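Local structure of aminopeptidase (Legionella pneumophila subsp. pneumophila, 6ICA) at residues A[100-105]-A[287-292]; A[140-145]-A[332-337]; A[208-213]-A[293-298]. The protein is an aminopeptidase of the zinc-dependent M28 family that probably removes residues from the N-terminal end of peptides. All blocks are in the same frame, centred on the assembly; numbering follows the deposited sequence.

Overall arrangement
The chain first forms the small antiparallel sheet, and segment 100-105 carries its short edge strand. The loop 140-145 follows, then strand 205-212 at one edge of the large mixed sheet. Further on, 287-292 returns to 100-105 and closes interaction 1. Helix 290-301 then packs on 208-213 in interaction 3. Last, 332-337 meets 140-145 in interaction 2. Interaction 1 crosses both others along the chain, while interaction 3 is nested within the loop closed by interaction 2. Interactions 1 and 3 share helix 290-301 and touch through Q293. Interaction 2 stands apart, its centre about 26 Å from each of the other centres.

Interaction 1: residues A[100-105]-A[287-292]; sequences HFVNVS and RGLVGS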
# COMPACT_ATOMS: atom_id res chain seq x y z
N HIS A 100 6.29 -8.15 10.58
CA HIS A 100 6.58 -8.93 9.37
C HIS A 100 8.03 -8.74 8.93
O HIS A 100 8.90 -8.63 9.76
CB HIS A 100 5.61 -8.57 8.24
CG HIS A 100 4.27 -9.24 8.38
ND1 HIS A 100 3.31 -8.81 9.27
CD2 HIS A 100 3.76 -10.33 7.77
CE1 HIS A 100 2.26 -9.60 9.19
NE2 HIS A 100 2.50 -10.53 8.29
N PHE A 101 8.30 -8.73 7.64
CA PHE A 101 9.68 -8.62 7.20
C PHE A 101 9.77 -7.75 5.97
O PHE A 101 8.76 -7.50 5.32
CB PHE A 101 10.26 -10.00 6.91
CG PHE A 101 9.47 -10.78 5.91
CD1 PHE A 101 9.67 -10.59 4.55
CD2 PHE A 101 8.51 -11.70 6.32
CE1 PHE A 101 8.93 -11.31 3.61
CE2 PHE A 101 7.77 -12.44 5.39
CZ PHE A 101 7.98 -12.24 4.03
N VAL A 102 10.99 -7.32 5.66
CA VAL A 102 11.24 -6.54 4.45
C VAL A 102 12.25 -7.27 3.56
O VAL A 102 13.29 -7.75 4.01
CB VAL A 102 11.75 -5.11 4.80
CG1 VAL A 102 12.20 -4.36 3.56
CG2 VAL A 102 10.66 -4.33 5.52
N ASN A 103 11.91 -7.37 2.28
CA ASN A 103 12.78 -8.02 1.29
C ASN A 103 13.92 -7.06 0.94
O ASN A 103 13.68 -5.99 0.38
CB ASN A 103 11.95 -8.39 0.05
CG ASN A 103 12.66 -9.37 -0.89
OD1 ASN A 103 13.85 -9.24 -1.20
ND2 ASN A 103 11.90 -10.35 -1.38
N VAL A 104 15.15 -7.41 1.30
CA VAL A 104 16.29 -6.54 1.03
C VAL A 104 17.22 -7.11 -0.06
O VAL A 104 18.38 -6.70 -0.15
CB VAL A 104 17.13 -6.25 2.32
CG1 VAL A 104 16.30 -5.48 3.35
CG2 VAL A 104 17.71 -7.54 2.91
N SER A 105 16.72 -8.05 -0.86
CA SER A 105 17.52 -8.65 -1.93
C SER A 105 18.14 -7.61 -2.84
O SER A 105 19.31 -7.71 -3.20
CB SER A 105 16.68 -9.62 -2.78
OG SER A 105 16.09 -10.65 -1.99
N ARG A 287 5.62 -10.09 -0.83
CA ARG A 287 6.97 -10.65 -0.88
C ARG A 287 7.93 -9.85 0.00
O ARG A 287 9.14 -10.10 -0.00
CB ARG A 287 7.48 -10.66 -2.32
CG ARG A 287 6.55 -11.37 -3.33
CD ARG A 287 6.41 -12.85 -3.01
NE ARG A 287 7.70 -13.53 -3.08
CZ ARG A 287 7.88 -14.83 -2.83
NH1 ARG A 287 6.85 -15.60 -2.52
NH2 ARG A 287 9.10 -15.36 -2.91
N GLY A 288 7.40 -8.91 0.77
CA GLY A 288 8.22 -8.07 1.63
C GLY A 288 8.43 -6.67 1.06
O GLY A 288 9.56 -6.16 1.06
N LEU A 289 7.35 -6.06 0.59
CA LEU A 289 7.33 -4.67 0.09
C LEU A 289 8.23 -4.44 -1.11
O LEU A 289 8.84 -3.39 -1.24
CB LEU A 289 7.74 -3.70 1.21
CG LEU A 289 7.06 -3.88 2.58
CD1 LEU A 289 7.46 -2.74 3.52
CD2 LEU A 289 5.56 -3.95 2.43
N VAL A 290 8.32 -5.43 -1.99
CA VAL A 290 9.24 -5.34 -3.11
C VAL A 290 8.83 -4.24 -4.10
O VAL A 290 9.66 -3.43 -4.52
CB VAL A 290 9.34 -6.70 -3.82
CG1 VAL A 290 10.22 -6.59 -5.06
CG2 VAL A 290 9.88 -7.74 -2.86
N GLY A 291 7.56 -4.22 -4.47
CA GLY A 291 7.09 -3.26 -5.45
C GLY A 291 7.20 -1.81 -4.99
O GLY A 291 7.67 -0.96 -5.74
N SER A 292 6.78 -1.51 -3.76
CA SER A 292 6.86 -0.12 -3.30
C SER A 292 8.32 0.29 -3.18
O SER A 292 8.65 1.46 -3.43
CB SER A 292 6.11 0.08 -1.98
OG SER A 292 6.52 -0.83 -0.98
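N103 and the turn R287-G288 are joined by two hydrogen bonds. The backbone N of N103 donates to G288 O at 2.9 Å. The bond is nearly straight, at 168°, and meets a lone pair in the carbonyl plane. The side-chain ND2 of N103 donates to R287 O at 3.1 Å. R287 O lies in the amide plane of N103, while ND2 is tilted 24° from the plane of the carbonyl. One residue thus grips two successive carbonyls. The amide is held from its other end too. Its OD1 accepts from S105 N, which makes an Asx turn, and from S105 OG. E51 takes a further bond from ND2. With CG anti to the backbone N (chi1 -165°), the amide is turned toward the R287 carbonyl.

The packing lies around these bonds. V290 CG2 sits against N103 ND2 at 3.6 Å. The F101 ring has R287 O at its edge, near CE1, and G288 CA close by. G288 has no side chain, and its CA lies 3.8 Å from F101 O. V102 CG2 touches L289 CD1 at 4.1 Å. The guanidinium group of R287 turns elsewhere, to Y215 and to E51.

All seven touching residues are buried. L289 is the N-cap residue of helix 290-301. The contact therefore sets the edge strand 102-103 of the small sheet against the start of that helix. The turn follows directly on E286, a zinc ligand, and on E285, seen to bind zinc though not in this model. The arrangement thus borders the metal site of an M28 peptidase.

Interaction 2: residues A[140-145]-A[332-337]; sequences DVYEIK and YTDRDL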
# COMPACT_ATOMS: atom_id res chain seq x y z
N ASP A 140 6.19 20.51 7.97
CA ASP A 140 4.98 20.64 7.15
C ASP A 140 3.69 20.85 7.94
O ASP A 140 3.41 20.12 8.89
CB ASP A 140 4.84 19.43 6.22
CG ASP A 140 5.83 19.46 5.08
OD1 ASP A 140 6.39 20.54 4.80
OD2 ASP A 140 6.03 18.41 4.43
N VAL A 141 2.96 21.91 7.63
CA VAL A 141 1.63 22.09 8.20
C VAL A 141 0.50 21.55 7.28
O VAL A 141 0.57 21.66 6.05
CB VAL A 141 1.39 23.55 8.54
CG1 VAL A 141 0.17 23.68 9.43
CG2 VAL A 141 2.62 24.10 9.26
N TYR A 142 -0.52 20.97 7.90
CA TYR A 142 -1.66 20.34 7.22
C TYR A 142 -2.94 20.95 7.75
O TYR A 142 -3.20 20.90 8.95
CB TYR A 142 -1.70 18.82 7.41
CG TYR A 142 -0.42 18.12 7.04
CD1 TYR A 142 0.02 18.09 5.72
CD2 TYR A 142 0.37 17.51 8.01
CE1 TYR A 142 1.19 17.45 5.37
CE2 TYR A 142 1.55 16.87 7.67
CZ TYR A 142 1.96 16.84 6.35
OH TYR A 142 3.14 16.22 6.02
N GLU A 143 -3.73 21.57 6.88
CA GLU A 143 -4.96 22.21 7.30
C GLU A 143 -6.15 21.77 6.46
O GLU A 143 -5.99 21.24 5.36
CB GLU A 143 -4.81 23.73 7.22
CG GLU A 143 -3.96 24.32 8.32
CD GLU A 143 -3.94 25.83 8.26
OE1 GLU A 143 -3.50 26.36 7.21
OE2 GLU A 143 -4.38 26.47 9.23
N ILE A 144 -7.35 22.02 6.99
CA ILE A 144 -8.59 21.73 6.28
C ILE A 144 -9.15 23.02 5.69
O ILE A 144 -9.65 23.88 6.42
CB ILE A 144 -9.62 21.05 7.20
CG1 ILE A 144 -9.05 19.71 7.68
CG2 ILE A 144 -10.94 20.86 6.47
CD1 ILE A 144 -9.99 18.90 8.56
N LYS A 145 -9.04 23.17 4.38
CA LYS A 145 -9.34 24.44 3.75
C LYS A 145 -10.21 24.30 2.51
O LYS A 145 -10.43 25.28 1.80
CB LYS A 145 -8.04 25.17 3.37
CG LYS A 145 -7.17 25.58 4.55
CD LYS A 145 -5.86 26.24 4.10
CE LYS A 145 -6.12 27.56 3.38
NZ LYS A 145 -4.85 28.23 2.92
N TYR A 332 6.07 3.53 12.08
CA TYR A 332 6.60 3.64 10.70
C TYR A 332 5.74 4.59 9.86
O TYR A 332 5.63 4.43 8.64
CB TYR A 332 6.70 2.24 10.04
CG TYR A 332 7.49 1.26 10.90
CD1 TYR A 332 8.88 1.28 10.91
CD2 TYR A 332 6.84 0.39 11.77
CE1 TYR A 332 9.61 0.41 11.72
CE2 TYR A 332 7.55 -0.46 12.59
CZ TYR A 332 8.94 -0.46 12.56
OH TYR A 332 9.65 -1.31 13.38
N THR A 333 5.15 5.58 10.52
CA THR A 333 4.37 6.61 9.84
C THR A 333 4.74 7.97 10.36
O THR A 333 5.31 8.10 11.44
CB THR A 333 2.83 6.43 10.02
OG1 THR A 333 2.53 6.38 11.42
CG2 THR A 333 2.36 5.14 9.34
N ASP A 334 4.40 9.00 9.59
CA ASP A 334 4.66 10.36 10.00
C ASP A 334 3.60 10.79 11.02
O ASP A 334 2.40 10.68 10.78
CB ASP A 334 4.65 11.29 8.79
CG ASP A 334 4.93 12.73 9.17
OD1 ASP A 334 6.11 13.06 9.39
OD2 ASP A 334 3.97 13.53 9.25
N ARG A 335 4.06 11.31 12.14
CA ARG A 335 3.19 11.72 13.23
C ARG A 335 2.22 12.85 12.85
O ARG A 335 1.03 12.78 13.16
CB ARG A 335 4.02 12.14 14.42
CG ARG A 335 3.22 12.65 15.60
CD ARG A 335 4.20 13.02 16.69
NE ARG A 335 3.61 12.93 18.01
CZ ARG A 335 4.31 13.04 19.13
NH1 ARG A 335 5.62 13.21 19.07
NH2 ARG A 335 3.71 12.95 20.31
N ASP A 336 2.73 13.91 12.24
CA ASP A 336 1.87 15.03 11.86
C ASP A 336 0.86 14.65 10.79
O ASP A 336 -0.31 15.03 10.86
CB ASP A 336 2.70 16.23 11.39
CG ASP A 336 3.47 16.88 12.52
OD1 ASP A 336 3.07 16.69 13.69
OD2 ASP A 336 4.46 17.57 12.24
N LEU A 337 1.31 13.89 9.79
CA LEU A 337 0.40 13.45 8.73
C LEU A 337 -0.65 12.48 9.28
O LEU A 337 -1.81 12.50 8.85
CB LEU A 337 1.18 12.81 7.58
CG LEU A 337 0.39 12.49 6.29
CD1 LEU A 337 -0.20 13.75 5.66
CD2 LEU A 337 1.24 11.73 5.28
O HOH W 1 5.64 17.94 9.75
O HOH W 2 4.94 15.76 8.21
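The ring of Y142 lies against the first turn of helix 335-349, with L337 over one face and D336 at its edge. L337 CD1 stands 4.0 Å from the centroid of the Y142 ring, 17° off the normal, a CH-pi contact offset toward the rim. The same methyl is nearest CZ, so it sits by the phenolic end. D336 CB comes in the ring plane, 3.9 Å from Y142 CE2. The side chains of Y142 and L337 cross at a slant.

D334 is the N-cap of the helix. Its OD2 accepts from L337 N at 2.7 Å, on the anti side of the carboxylate. A water bridges the same oxygen to the tyrosine: it donates to D334 OD2 at 2.6 Å and lies 2.9 Å from Y142 OH. A second water donates to D336 OD2 at 2.8 Å and, over a longer reach, to D140 O. P374 and L419 also touch Y142, and its ring meets that of Y340.

No direct hydrogen bond joins the two segments. The contact lies at the surface, away from the zinc sites. The loop before helix 147-154 meets the start of helix 335-349 through ring packing and bridging water. The two bonds on D334 OD2 probably stabilise its negative charge, so cap and water bridge depend on one carboxylate oxygen.

Interaction 3: residues A[208-213]-A[293-298]; sequences FFVKTG and QHVVQH. With SO4 (sulfate ion), chain K.
Helix 290-301 packs on strand 205-212, an edge strand of the large mixed sheet, through V210, F208 and two histidines. The short segments' axes approach to 8.3 Å, with their directions at 118°. V210 points toward the helix and splits its two methyls. V210 CG1 meets H294 O, and V210 CG2 lies over one face of the H298 ring, 4.2 Å from the centroid of that ring. The F208 ring meets that of H298 obliquely, planes at 42°, with F208 CE2 3.4 Å from H298 NE2. A chi1 of 176° swings the H298 ring away from its own backbone N to this place. One turn back, the H294 ring has T212 CA over its centre at 4.2 Å. K211 O approaches the same ring, 3.6 Å from H294 CG. H294 ND1 is bonded to V290 O within the helix.

A sulfate, probably from the crystallisation liquor, lies beside the contact. K211 N donates to its O3 at 2.8 Å, and H298 ND1 makes a weak bond to its O4.

V210 pairs by backbone bonds with S219 of the next strand, 217-224, and its side chain touches V221 there. On the helix, V295 reaches S219 as well as W368. The helix thus contacts both the sheet and helix 365-369.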
# COMPACT_ATOMS: atom_id res chain seq x y z
N PHE A 208 2.04 4.35 -16.22
CA PHE A 208 3.17 3.53 -16.59
C PHE A 208 3.43 2.45 -15.55
O PHE A 208 2.98 2.55 -14.41
CB PHE A 208 4.45 4.37 -16.80
CG PHE A 208 4.88 5.18 -15.60
CD1 PHE A 208 4.37 6.46 -15.39
CD2 PHE A 208 5.83 4.68 -14.71
CE1 PHE A 208 4.80 7.23 -14.30
CE2 PHE A 208 6.26 5.45 -13.61
CZ PHE A 208 5.74 6.72 -13.41
N PHE A 209 4.15 1.44 -15.99
CA PHE A 209 4.57 0.33 -15.17
C PHE A 209 5.95 0.58 -14.58
O PHE A 209 6.83 1.14 -15.25
CB PHE A 209 4.58 -0.97 -16.00
CG PHE A 209 3.21 -1.56 -16.25
CD1 PHE A 209 2.25 -1.59 -15.24
CD2 PHE A 209 2.90 -2.13 -17.49
CE1 PHE A 209 1.00 -2.17 -15.46
CE2 PHE A 209 1.64 -2.70 -17.72
CZ PHE A 209 0.69 -2.72 -16.70
N VAL A 210 6.14 0.19 -13.33
CA VAL A 210 7.48 0.14 -12.77
C VAL A 210 7.80 -1.34 -12.57
O VAL A 210 7.06 -2.05 -11.90
CB VAL A 210 7.61 0.92 -11.44
CG1 VAL A 210 9.01 0.73 -10.83
CG2 VAL A 210 7.35 2.41 -11.66
N LYS A 211 8.88 -1.80 -13.19
CA LYS A 211 9.25 -3.21 -13.14
C LYS A 211 9.66 -3.63 -11.73
O LYS A 211 10.04 -2.80 -10.90
CB LYS A 211 10.37 -3.50 -14.14
CG LYS A 211 9.91 -3.44 -15.60
CD LYS A 211 10.83 -4.23 -16.54
CE LYS A 211 12.10 -3.46 -16.86
NZ LYS A 211 12.95 -4.17 -17.87
N THR A 212 9.59 -4.93 -11.48
CA THR A 212 9.75 -5.48 -10.14
C THR A 212 10.85 -6.53 -10.15
O THR A 212 10.71 -7.59 -9.56
CB THR A 212 8.41 -6.10 -9.63
OG1 THR A 212 7.32 -5.24 -9.99
CG2 THR A 212 8.41 -6.26 -8.13
N GLY A 213 11.95 -6.23 -10.84
CA GLY A 213 13.06 -7.16 -10.93
C GLY A 213 12.66 -8.48 -11.58
O GLY A 213 12.05 -8.48 -12.64
N GLN A 293 9.21 -0.64 -2.84
CA GLN A 293 10.64 -0.32 -2.85
C GLN A 293 11.12 0.08 -4.25
O GLN A 293 11.89 1.03 -4.39
CB GLN A 293 11.49 -1.47 -2.31
CG GLN A 293 11.51 -1.56 -0.79
CD GLN A 293 12.34 -2.73 -0.27
OE1 GLN A 293 13.51 -2.57 0.08
NE2 GLN A 293 11.73 -3.90 -0.18
N HIS A 294 10.69 -0.65 -5.28
CA HIS A 294 11.04 -0.25 -6.64
C HIS A 294 10.42 1.09 -7.06
O HIS A 294 11.04 1.86 -7.79
CB HIS A 294 10.65 -1.34 -7.64
CG HIS A 294 11.64 -2.45 -7.72
ND1 HIS A 294 11.60 -3.54 -6.87
CD2 HIS A 294 12.73 -2.63 -8.51
CE1 HIS A 294 12.61 -4.35 -7.15
NE2 HIS A 294 13.31 -3.82 -8.14
N VAL A 295 9.19 1.35 -6.62
CA VAL A 295 8.51 2.60 -6.97
C VAL A 295 9.21 3.80 -6.34
O VAL A 295 9.45 4.82 -7.00
CB VAL A 295 7.02 2.59 -6.55
CG1 VAL A 295 6.43 4.00 -6.64
CG2 VAL A 295 6.22 1.63 -7.45
N VAL A 296 9.54 3.67 -5.06
CA VAL A 296 10.26 4.73 -4.37
C VAL A 296 11.61 4.98 -5.07
O VAL A 296 12.00 6.13 -5.31
CB VAL A 296 10.49 4.39 -2.89
CG1 VAL A 296 11.47 5.35 -2.25
CG2 VAL A 296 9.16 4.41 -2.14
N GLN A 297 12.31 3.91 -5.43
CA GLN A 297 13.58 4.05 -6.15
C GLN A 297 13.39 4.75 -7.51
O GLN A 297 14.20 5.60 -7.88
CB GLN A 297 14.24 2.69 -6.37
CG GLN A 297 15.65 2.80 -6.91
CD GLN A 297 16.28 1.45 -7.20
OE1 GLN A 297 16.76 0.78 -6.29
NE2 GLN A 297 16.26 1.05 -8.47
N HIS A 298 12.33 4.39 -8.23
CA HIS A 298 12.02 5.06 -9.50
C HIS A 298 11.82 6.57 -9.31
O HIS A 298 12.38 7.37 -10.05
CB HIS A 298 10.79 4.43 -10.15
CG HIS A 298 10.34 5.12 -11.40
ND1 HIS A 298 10.81 4.78 -12.65
CD2 HIS A 298 9.47 6.14 -11.60
CE1 HIS A 298 10.25 5.55 -13.56
NE2 HIS A 298 9.43 6.39 -12.95
S SO4 K . 11.51 0.63 -14.90
O1 SO4 K . 12.39 -0.34 -14.25
O2 SO4 K . 11.81 0.70 -16.33
O3 SO4 K . 10.12 0.20 -14.74
O4 SO4 K . 11.70 1.94 -14.29